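Local coordinates for putative rubredoxin reductase (Rhodopseudomonas palustris, PDB 3FG2), which probably passes electrons from NADH through its bound FAD to the ferredoxin of the CYP199A2 system, at residues S46-K51 with E156-T160; L120-L124 with R138-K142; K142-I148 with L228-V234. All blocks are in the same frame, centred on the assembly; numbering follows the deposited sequence.

In the fold
Place in the fold sets the chemistry of the three contacts, all in or against the Rossmann-type domain built round strand 144-148. Contact 3 is core: strands 144-148 and 232-235 join by backbone bonds, with valines on both faces and an aspartate gripping the strand's start. Contact 1, also buried, sets helix 152-163 against a loop at the flavin and spends a charged pair there. Contact 2 is a surface meeting of a turn and a helix end, held by one close but poorly angled ion pair and one long one. F157 of contact 1 packs on V145, V147 and V234 of contact 3 and on M139 of contact 2; contacts 2 and 3 share K142 and put neighbouring strands into one parallel sheet.

Contact 1: residues S46-K51 with E156-T160. With FAD (flavin-adenine dinucleotide), chain B; GOL (glycerol), chain C.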
loop_
_atom_site.group_PDB
_atom_site.type_symbol
_atom_site.label_atom_id
_atom_site.label_comp_id
_atom_site.label_asym_id
_atom_site.label_seq_id
_atom_site.Cartn_x
_atom_site.Cartn_y
_atom_site.Cartn_z
ATOM N N SER A 46 0.362 -5.886 9.026
ATOM C CA SER A 46 1.109 -7.073 8.638
ATOM C C SER A 46 2.453 -7.074 9.344
ATOM O O SER A 46 3.358 -7.837 8.993
ATOM C CB SER A 46 1.325 -7.081 7.128
ATOM O OG SER A 46 1.901 -5.860 6.710
ATOM N N LYS A 47 2.573 -6.211 10.347
ATOM C CA LYS A 47 3.816 -6.084 11.094
ATOM C C LYS A 47 3.575 -6.260 12.599
ATOM O O LYS A 47 3.027 -7.282 13.026
ATOM C CB LYS A 47 4.445 -4.714 10.798
ATOM C CG LYS A 47 4.637 -4.452 9.304
ATOM C CD LYS A 47 5.183 -3.059 9.033
ATOM C CE LYS A 47 5.442 -2.841 7.540
ATOM N NZ LYS A 47 4.228 -2.977 6.663
ATOM N N ALA A 48 3.965 -5.259 13.387
ATOM C CA ALA A 48 3.814 -5.295 14.840
ATOM C C ALA A 48 2.475 -5.825 15.333
ATOM O O ALA A 48 2.440 -6.668 16.226
ATOM C CB ALA A 48 4.055 -3.909 15.427
ATOM N N TYR A 49 1.375 -5.343 14.763
ATOM C CA TYR A 49 0.067 -5.790 15.223
ATOM C C TYR A 49 -0.064 -7.313 15.345
ATOM O O TYR A 49 -0.566 -7.820 16.348
ATOM C CB TYR A 49 -1.043 -5.256 14.327
ATOM C CG TYR A 49 -2.396 -5.479 14.948
ATOM C CD1 TYR A 49 -2.775 -4.781 16.093
ATOM C CD2 TYR A 49 -3.266 -6.450 14.448
ATOM C CE1 TYR A 49 -3.984 -5.050 16.735
ATOM C CE2 TYR A 49 -4.473 -6.726 15.077
ATOM C CZ TYR A 49 -4.827 -6.026 16.222
ATOM O OH TYR A 49 -6.013 -6.309 16.856
ATOM N N LEU A 50 0.385 -8.041 14.331
ATOM C CA LEU A 50 0.321 -9.497 14.351
ATOM C C LEU A 50 1.057 -10.078 15.555
ATOM O O LEU A 50 0.901 -11.254 15.881
ATOM C CB LEU A 50 0.923 -10.064 13.063
ATOM C CG LEU A 50 -0.008 -10.370 11.886
ATOM C CD1 LEU A 50 -1.234 -9.474 11.904
ATOM C CD2 LEU A 50 0.772 -10.201 10.598
ATOM N N LYS A 51 1.855 -9.251 16.218
ATOM C CA LYS A 51 2.620 -9.699 17.379
ATOM C C LYS A 51 2.104 -9.087 18.681
ATOM O O LYS A 51 2.589 -9.415 19.758
ATOM C CB LYS A 51 4.093 -9.313 17.217
ATOM C CG LYS A 51 4.683 -9.585 15.849
ATOM C CD LYS A 51 6.068 -8.974 15.758
ATOM C CE LYS A 51 6.715 -9.222 14.414
ATOM N NZ LYS A 51 7.979 -8.443 14.320
ATOM N N GLU A 156 6.089 -9.960 4.859
ATOM C CA GLU A 156 6.091 -9.387 6.190
ATOM C C GLU A 156 5.325 -10.357 7.088
ATOM O O GLU A 156 5.709 -10.592 8.232
ATOM C CB GLU A 156 5.433 -8.001 6.178
ATOM C CG GLU A 156 6.158 -6.998 5.279
ATOM C CD GLU A 156 5.613 -5.581 5.374
ATOM O OE1 GLU A 156 4.451 -5.401 5.801
ATOM O OE2 GLU A 156 6.351 -4.640 5.008
ATOM N N PHE A 157 4.257 -10.944 6.552
ATOM C CA PHE A 157 3.461 -11.906 7.307
ATOM C C PHE A 157 4.237 -13.206 7.494
ATOM O O PHE A 157 4.360 -13.715 8.608
ATOM C CB PHE A 157 2.144 -12.225 6.587
ATOM C CG PHE A 157 1.456 -13.451 7.123
ATOM C CD1 PHE A 157 0.809 -13.422 8.354
ATOM C CD2 PHE A 157 1.524 -14.662 6.431
ATOM C CE1 PHE A 157 0.246 -14.575 8.892
ATOM C CE2 PHE A 157 0.967 -15.821 6.958
ATOM C CZ PHE A 157 0.327 -15.780 8.195
ATOM N N ALA A 158 4.759 -13.739 6.395
ATOM C CA ALA A 158 5.501 -14.991 6.431
ATOM C C ALA A 158 6.577 -15.055 7.511
ATOM O O ALA A 158 6.723 -16.069 8.187
ATOM C CB ALA A 158 6.122 -15.259 5.078
ATOM N N ALA A 159 7.344 -13.985 7.662
ATOM C CA ALA A 159 8.396 -13.974 8.664
ATOM C C ALA A 159 7.794 -14.103 10.062
ATOM O O ALA A 159 8.284 -14.866 10.895
ATOM C CB ALA A 159 9.213 -12.696 8.552
ATOM N N THR A 160 6.721 -13.370 10.314
ATOM C CA THR A 160 6.091 -13.423 11.614
ATOM C C THR A 160 5.459 -14.782 11.898
ATOM O O THR A 160 5.612 -15.317 12.996
ATOM C CB THR A 160 5.054 -12.305 11.755
ATOM O OG1 THR A 160 5.743 -11.050 11.798
ATOM C CG2 THR A 160 4.229 -12.478 13.037
HETATM P PA FAD B . -6.984 2.956 2.497
HETATM O O1A FAD B . -7.176 1.563 2.019
HETATM O O2A FAD B . -6.229 3.225 3.589
HETATM O O5B FAD B . -8.416 3.273 2.957
HETATM C C5B FAD B . -9.603 3.177 2.107
HETATM C C4B FAD B . -10.785 3.295 3.093
HETATM O O4B FAD B . -11.977 3.658 2.297
HETATM C C3B FAD B . -11.164 2.002 3.838
HETATM O O3B FAD B . -11.365 2.112 5.212
HETATM C C2B FAD B . -12.323 1.502 3.022
HETATM O O2B FAD B . -13.118 0.573 3.691
HETATM C C1B FAD B . -13.056 2.785 2.766
HETATM N N9A FAD B . -14.007 2.808 1.653
HETATM C C8A FAD B . -13.887 2.164 0.448
HETATM N N7A FAD B . -14.923 2.374 -0.356
HETATM C C5A FAD B . -15.760 3.190 0.347
HETATM C C6A FAD B . -17.076 3.779 0.010
HETATM N N6A FAD B . -17.705 3.590 -1.126
HETATM N N1A FAD B . -17.625 4.570 1.000
HETATM C C2A FAD B . -17.002 4.795 2.204
HETATM N N3A FAD B . -15.804 4.295 2.589
HETATM C C4A FAD B . -15.219 3.496 1.624
HETATM N N1 FAD B . 2.458 1.524 2.589
HETATM C C2 FAD B . 3.665 1.974 2.929
HETATM O O2 FAD B . 4.131 2.950 2.424
HETATM N N3 FAD B . 4.469 1.318 3.919
HETATM C C4 FAD B . 4.024 0.184 4.576
HETATM O O4 FAD B . 4.733 -0.342 5.416
HETATM C C4X FAD B . 2.701 -0.315 4.215
HETATM N N5 FAD B . 2.208 -1.416 4.831
HETATM C C5X FAD B . 0.947 -1.859 4.473
HETATM C C6 FAD B . 0.440 -3.009 5.140
HETATM C C7 FAD B . -0.810 -3.520 4.856
HETATM C C7M FAD B . -1.303 -4.748 5.596
HETATM C C8 FAD B . -1.648 -2.872 3.841
HETATM C C8M FAD B . -3.029 -3.375 3.480
HETATM C C9 FAD B . -1.155 -1.734 3.169
HETATM C C9A FAD B . 0.129 -1.222 3.477
HETATM N N10 FAD B . 0.695 -0.042 2.835
HETATM C C10 FAD B . 1.936 0.413 3.182
HETATM C "C1'" FAD B . -0.136 0.637 1.809
HETATM C "C2'" FAD B . -0.993 1.764 2.463
HETATM O "O2'" FAD B . -1.748 1.193 3.508
HETATM C "C3'" FAD B . -1.884 2.352 1.389
HETATM O "O3'" FAD B . -1.081 2.937 0.370
HETATM C "C4'" FAD B . -2.789 3.412 1.993
HETATM O "O4'" FAD B . -3.613 2.839 3.042
HETATM C "C5'" FAD B . -3.668 3.971 0.902
HETATM O "O5'" FAD B . -4.621 5.035 1.575
HETATM P P FAD B . -6.022 5.199 1.059
HETATM O O1P FAD B . -6.563 6.339 1.968
HETATM O O2P FAD B . -6.104 5.448 -0.310
HETATM O O3P FAD B . -6.797 3.977 1.291
HETATM C C1 GOL C . 7.859 -8.967 10.014
HETATM O O1 GOL C . 6.520 -8.509 9.866
HETATM C C2 GOL C . 8.755 -7.853 10.696
HETATM O O2 GOL C . 9.283 -8.393 11.920
HETATM C C3 GOL C . 7.961 -6.538 11.024
HETATM O O3 GOL C . 7.140 -6.611 12.200
#
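K47 and E156 form a salt bridge beside the flavin, where helix 152-163 of the probable NAD-binding Rossmann domain meets the loop 46-51, an arrangement consistent with the lysine-glutamate pair near N5 in related ferredoxin reductases. Along K47, CB lies by O3 of a bound glycerol, CG passes E156 OE1 at 3.6 Å, CD stays beside that oxygen at 4.1 Å, and CE comes up against both carboxylate oxygens. A last bend (chi4 60°) brings K47 NZ to E156 OE1, 2.6 Å away, on its syn side and 21° out of the carboxylate plane. K47 NZ also donates to FAD O4 at 3.0 Å and, weakly, to FAD N5; P43 O is a further partner. S46 OG reaches E156 OE1 nearly along its C-O axis at 2.7 Å, so two donors grip one oxygen, while S322 OG and D323 N bond OE2 and limit the carboxylate's rotation. Glycerol, probably from the crystallisation liquor, links the two segments: its O1 donates to E156 O, and its O2 and O3 accept from K51 NZ. Beyond it, T160 CG2 approaches L50 CB, and L50 CD2 meets the F157 ring at its edge, in plane, 3.9 Å from F157 CD1.

Contact 2: residues L120-L124 with R138-K142; sequences LPDVL and RMPDK
The guanidinium of R138 has L124 CD1 over one face, 3.9 Å above the plane and displaced toward the rim. At its edge, in plane, stands P121 O, 3.6 Å from R138 NH1. The D122 carboxylate comes in obliquely, its plane turned 60° from that of the guanidinium, so the two groups do not make the flat, two-pronged pairing open to an aspartate and an arginine. One oxygen does the work: D122 OD2 lies 2.7 Å from R138 NH1, close enough for a salt bridge, but the angle at the hydrogen is 115° and the bond itself is weak. R138 gets there by folding back: after an extended start its chain bends at chi2 and again at chi3 (54°), carrying NH1 across to the turn. These groups sit at two joints of a beta-alpha-beta crossover, in which strand 123-124 leads through helix 129-138 to strand 144-148 of the same parallel sheet. A type I turn from L120 to V123, closed by V123 N to L120 O at 3.2 Å, presents D122 just before the first strand. K142, just ahead of the second strand, adds a long ion pair, its NZ 3.7 Å from D122 OD2, and completes a three-member network. Were D122 an alanine, R138 NH1 and K142 NZ would probably lose the negative charge they share, and the arginine's end would be freer to turn. K142 CE, meanwhile, runs beside the other oxygen, 3.7 Å from D122 OD1.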
loop_
_atom_site.group_PDB
_atom_site.type_symbol
_atom_site.label_atom_id
_atom_site.label_comp_id
_atom_site.label_asym_id
_atom_site.label_seq_id
_atom_site.Cartn_x
_atom_site.Cartn_y
_atom_site.Cartn_z
ATOM N N LEU A 120 -13.112 -21.201 1.336
ATOM C CA LEU A 120 -13.300 -21.947 2.576
ATOM C C LEU A 120 -12.886 -21.040 3.735
ATOM O O LEU A 120 -12.134 -20.085 3.549
ATOM C CB LEU A 120 -12.464 -23.227 2.576
ATOM C CG LEU A 120 -12.984 -24.332 1.648
ATOM C CD1 LEU A 120 -12.004 -25.491 1.636
ATOM C CD2 LEU A 120 -14.364 -24.795 2.110
ATOM N N PRO A 121 -13.358 -21.331 4.950
ATOM C CA PRO A 121 -13.036 -20.520 6.131
ATOM C C PRO A 121 -11.559 -20.223 6.390
ATOM O O PRO A 121 -11.210 -19.111 6.792
ATOM C CB PRO A 121 -13.659 -21.320 7.275
ATOM C CG PRO A 121 -14.796 -22.043 6.610
ATOM C CD PRO A 121 -14.171 -22.500 5.325
ATOM N N ASP A 122 -10.696 -21.209 6.165
ATOM C CA ASP A 122 -9.269 -21.041 6.422
ATOM C C ASP A 122 -8.428 -20.430 5.304
ATOM O O ASP A 122 -7.208 -20.601 5.275
ATOM C CB ASP A 122 -8.660 -22.378 6.868
ATOM C CG ASP A 122 -9.068 -22.760 8.285
ATOM O OD1 ASP A 122 -9.205 -23.974 8.558
ATOM O OD2 ASP A 122 -9.242 -21.852 9.129
ATOM N N VAL A 123 -9.081 -19.727 4.383
ATOM C CA VAL A 123 -8.384 -19.039 3.300
ATOM C C VAL A 123 -8.622 -17.559 3.622
ATOM O O VAL A 123 -9.681 -16.997 3.318
ATOM C CB VAL A 123 -8.969 -19.400 1.919
ATOM C CG1 VAL A 123 -8.292 -18.579 0.842
ATOM C CG2 VAL A 123 -8.759 -20.885 1.637
ATOM N N LEU A 124 -7.623 -16.943 4.248
ATOM C CA LEU A 124 -7.720 -15.560 4.693
ATOM C C LEU A 124 -6.932 -14.520 3.911
ATOM O O LEU A 124 -5.919 -14.822 3.267
ATOM C CB LEU A 124 -7.288 -15.489 6.157
ATOM C CG LEU A 124 -7.940 -16.530 7.070
ATOM C CD1 LEU A 124 -7.303 -16.484 8.456
ATOM C CD2 LEU A 124 -9.436 -16.258 7.144
ATOM N N ARG A 138 -5.959 -16.745 14.731
ATOM C CA ARG A 138 -5.958 -18.038 14.049
ATOM C C ARG A 138 -4.621 -18.782 14.036
ATOM O O ARG A 138 -4.597 -20.011 14.121
ATOM C CB ARG A 138 -6.443 -17.861 12.606
ATOM C CG ARG A 138 -6.677 -19.161 11.833
ATOM C CD ARG A 138 -7.969 -19.835 12.264
ATOM N NE ARG A 138 -9.110 -18.927 12.175
ATOM C CZ ARG A 138 -9.827 -18.697 11.075
ATOM N NH1 ARG A 138 -9.539 -19.314 9.935
ATOM N NH2 ARG A 138 -10.839 -17.837 11.120
ATOM N N MET A 139 -3.515 -18.046 13.932
ATOM C CA MET A 139 -2.189 -18.660 13.876
ATOM C C MET A 139 -1.829 -19.614 15.010
ATOM O O MET A 139 -1.198 -20.647 14.780
ATOM C CB MET A 139 -1.109 -17.586 13.781
ATOM C CG MET A 139 -1.037 -16.877 12.440
ATOM S SD MET A 139 0.384 -15.768 12.401
ATOM C CE MET A 139 -0.330 -14.277 13.088
ATOM N N PRO A 140 -2.201 -19.276 16.253
ATOM C CA PRO A 140 -1.876 -20.166 17.376
ATOM C C PRO A 140 -2.520 -21.555 17.284
ATOM O O PRO A 140 -2.031 -22.514 17.884
ATOM C CB PRO A 140 -2.354 -19.371 18.591
ATOM C CG PRO A 140 -3.480 -18.543 18.036
ATOM C CD PRO A 140 -2.912 -18.075 16.722
ATOM N N ASP A 141 -3.611 -21.661 16.530
ATOM C CA ASP A 141 -4.304 -22.936 16.363
ATOM C C ASP A 141 -3.954 -23.588 15.029
ATOM O O ASP A 141 -4.596 -24.553 14.617
ATOM C CB ASP A 141 -5.821 -22.739 16.434
ATOM C CG ASP A 141 -6.251 -21.980 17.669
ATOM O OD1 ASP A 141 -6.081 -20.743 17.691
ATOM O OD2 ASP A 141 -6.749 -22.623 18.619
ATOM N N LYS A 142 -2.941 -23.054 14.355
ATOM C CA LYS A 142 -2.521 -23.593 13.071
ATOM C C LYS A 142 -1.047 -23.989 13.053
ATOM O O LYS A 142 -0.207 -23.354 13.691
ATOM C CB LYS A 142 -2.822 -22.586 11.959
ATOM C CG LYS A 142 -4.305 -22.484 11.619
ATOM C CD LYS A 142 -4.849 -23.848 11.199
ATOM C CE LYS A 142 -6.301 -23.776 10.774
ATOM N NZ LYS A 142 -7.165 -23.289 11.880
#

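Contact 3: residues K142-I148 with L228-V234; sequences KKHVVVI and LPCDLVV
V145, V146 and V147 pair in parallel with L232, V233 and V234, joining two neighbouring strands in the sheet of the Rossmann-type domain; strand 144-148 runs straight on into the glycine-rich turn before helix 152-163. Backbone bonds form the ladder: V146 N donates to L232 O at 2.8 Å, V234 N to V146 O, and I148 N to V234 O at 2.9 Å. At its start H144 O accepts from D231 N at 2.9 Å and, weakly, from L232 N. Between the rungs fall CA-H...O contacts, such as V145 CA to L232 O. Side-chain-to-backbone bonds hold the start of the strand. With CG wedged between its own N and carbonyl carbon (chi1 59°), the D231 carboxylate reaches two successive amides: K143 N points at the syn lone pair of OD1 almost straight, 2.9 Å away at 179°, and H144 N meets OD2 at 3.0 Å from above the carboxylate plane. K142 meets D231 through its methylenes, CD 3.2 Å from D231 CG, while its NZ stays 5.4 Å from D231 OD1. Apolar packing divides between the faces. V145, V147, L232 and V234 lie on the side covered by F157 of helix 152-163, with V145 CG2 against V234 CG2. V146 and V233 lie on the other, where V220 packs, and V146 CG2 presses tightly on C230 CB at 3.5 Å.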
loop_
_atom_site.group_PDB
_atom_site.type_symbol
_atom_site.label_atom_id
_atom_site.label_comp_id
_atom_site.label_asym_id
_atom_site.label_seq_id
_atom_site.Cartn_x
_atom_site.Cartn_y
_atom_site.Cartn_z
ATOM N N LYS A 142 -2.941 -23.054 14.355
ATOM C CA LYS A 142 -2.521 -23.593 13.071
ATOM C C LYS A 142 -1.047 -23.989 13.053
ATOM O O LYS A 142 -0.207 -23.354 13.691
ATOM C CB LYS A 142 -2.822 -22.586 11.959
ATOM C CG LYS A 142 -4.305 -22.484 11.619
ATOM C CD LYS A 142 -4.849 -23.848 11.199
ATOM C CE LYS A 142 -6.301 -23.776 10.774
ATOM N NZ LYS A 142 -7.165 -23.289 11.880
ATOM N N LYS A 143 -0.745 -25.042 12.300
ATOM C CA LYS A 143 0.610 -25.565 12.209
ATOM C C LYS A 143 1.334 -25.258 10.909
ATOM O O LYS A 143 2.560 -25.175 10.884
ATOM C CB LYS A 143 0.590 -27.087 12.351
ATOM C CG LYS A 143 -0.117 -27.634 13.571
ATOM C CD LYS A 143 0.787 -27.627 14.785
ATOM C CE LYS A 143 0.319 -28.670 15.786
ATOM N NZ LYS A 143 0.313 -30.044 15.176
ATOM N N HIS A 144 0.585 -25.086 9.828
ATOM C CA HIS A 144 1.217 -24.907 8.529
ATOM C C HIS A 144 0.443 -23.970 7.603
ATOM O O HIS A 144 -0.680 -24.276 7.200
ATOM C CB HIS A 144 1.334 -26.293 7.895
ATOM C CG HIS A 144 2.287 -26.369 6.750
ATOM N ND1 HIS A 144 3.003 -25.281 6.302
ATOM C CD2 HIS A 144 2.665 -27.415 5.979
ATOM C CE1 HIS A 144 3.783 -25.657 5.303
ATOM N NE2 HIS A 144 3.597 -26.946 5.089
ATOM N N VAL A 145 1.045 -22.836 7.253
ATOM C CA VAL A 145 0.376 -21.888 6.367
ATOM C C VAL A 145 1.080 -21.721 5.017
ATOM O O VAL A 145 2.312 -21.655 4.945
ATOM C CB VAL A 145 0.262 -20.484 7.024
ATOM C CG1 VAL A 145 1.639 -19.955 7.382
ATOM C CG2 VAL A 145 -0.428 -19.524 6.073
ATOM N N VAL A 146 0.297 -21.674 3.944
ATOM C CA VAL A 146 0.866 -21.449 2.622
ATOM C C VAL A 146 0.533 -20.006 2.279
ATOM O O VAL A 146 -0.630 -19.610 2.319
ATOM C CB VAL A 146 0.245 -22.358 1.527
ATOM C CG1 VAL A 146 0.672 -21.866 0.144
ATOM C CG2 VAL A 146 0.710 -23.792 1.705
ATOM N N VAL A 147 1.555 -19.220 1.959
ATOM C CA VAL A 147 1.353 -17.822 1.599
ATOM C C VAL A 147 1.420 -17.685 0.077
ATOM O O VAL A 147 2.462 -17.935 -0.530
ATOM C CB VAL A 147 2.433 -16.926 2.236
ATOM C CG1 VAL A 147 2.265 -15.484 1.774
ATOM C CG2 VAL A 147 2.339 -17.016 3.748
ATOM N N ILE A 148 0.302 -17.301 -0.534
ATOM C CA ILE A 148 0.245 -17.130 -1.981
ATOM C C ILE A 148 0.423 -15.652 -2.285
ATOM O O ILE A 148 -0.440 -14.840 -1.961
ATOM C CB ILE A 148 -1.120 -17.583 -2.569
ATOM C CG1 ILE A 148 -1.453 -19.007 -2.104
ATOM C CG2 ILE A 148 -1.073 -17.507 -4.093
ATOM C CD1 ILE A 148 -2.832 -19.515 -2.543
ATOM N N LEU A 228 0.871 -28.657 -1.935
ATOM C CA LEU A 228 1.589 -28.315 -0.716
ATOM C C LEU A 228 0.612 -28.434 0.447
ATOM O O LEU A 228 -0.371 -27.702 0.521
ATOM C CB LEU A 228 2.131 -26.887 -0.782
ATOM C CG LEU A 228 3.202 -26.581 -1.825
ATOM C CD1 LEU A 228 3.695 -25.155 -1.628
ATOM C CD2 LEU A 228 4.361 -27.567 -1.682
ATOM N N PRO A 229 0.860 -29.371 1.367
ATOM C CA PRO A 229 -0.051 -29.529 2.508
ATOM C C PRO A 229 -0.025 -28.293 3.401
ATOM O O PRO A 229 0.993 -27.599 3.487
ATOM C CB PRO A 229 0.488 -30.766 3.210
ATOM C CG PRO A 229 1.978 -30.681 2.936
ATOM C CD PRO A 229 2.027 -30.265 1.479
ATOM N N CYS A 230 -1.155 -28.013 4.043
ATOM C CA CYS A 230 -1.261 -26.860 4.922
ATOM C C CYS A 230 -2.644 -26.821 5.562
ATOM O O CYS A 230 -3.591 -27.396 5.032
ATOM C CB CYS A 230 -1.023 -25.572 4.128
ATOM S SG CYS A 230 -2.275 -25.202 2.871
ATOM N N ASP A 231 -2.763 -26.160 6.709
ATOM C CA ASP A 231 -4.064 -26.056 7.361
ATOM C C ASP A 231 -4.520 -24.607 7.380
ATOM O O ASP A 231 -5.568 -24.287 7.930
ATOM C CB ASP A 231 -4.025 -26.628 8.785
ATOM C CG ASP A 231 -3.014 -25.936 9.670
ATOM O OD1 ASP A 231 -2.858 -26.373 10.824
ATOM O OD2 ASP A 231 -2.378 -24.959 9.224
ATOM N N LEU A 232 -3.728 -23.739 6.755
ATOM C CA LEU A 232 -4.042 -22.320 6.672
ATOM C C LEU A 232 -3.468 -21.688 5.396
ATOM O O LEU A 232 -2.328 -21.962 5.004
ATOM C CB LEU A 232 -3.498 -21.586 7.903
ATOM C CG LEU A 232 -3.750 -20.076 8.022
ATOM C CD1 LEU A 232 -5.241 -19.795 8.112
ATOM C CD2 LEU A 232 -3.047 -19.543 9.258
ATOM N N VAL A 233 -4.266 -20.841 4.752
ATOM C CA VAL A 233 -3.834 -20.158 3.539
ATOM C C VAL A 233 -4.034 -18.650 3.662
ATOM O O VAL A 233 -5.098 -18.179 4.077
ATOM C CB VAL A 233 -4.625 -20.637 2.293
ATOM C CG1 VAL A 233 -4.120 -19.906 1.035
ATOM C CG2 VAL A 233 -4.482 -22.147 2.128
ATOM N N VAL A 234 -3.000 -17.898 3.305
ATOM C CA VAL A 234 -3.068 -16.442 3.327
ATOM C C VAL A 234 -2.796 -16.008 1.889
ATOM O O VAL A 234 -1.750 -16.325 1.322
ATOM C CB VAL A 234 -2.005 -15.845 4.275
ATOM C CG1 VAL A 234 -2.032 -14.326 4.203
ATOM C CG2 VAL A 234 -2.276 -16.306 5.704
#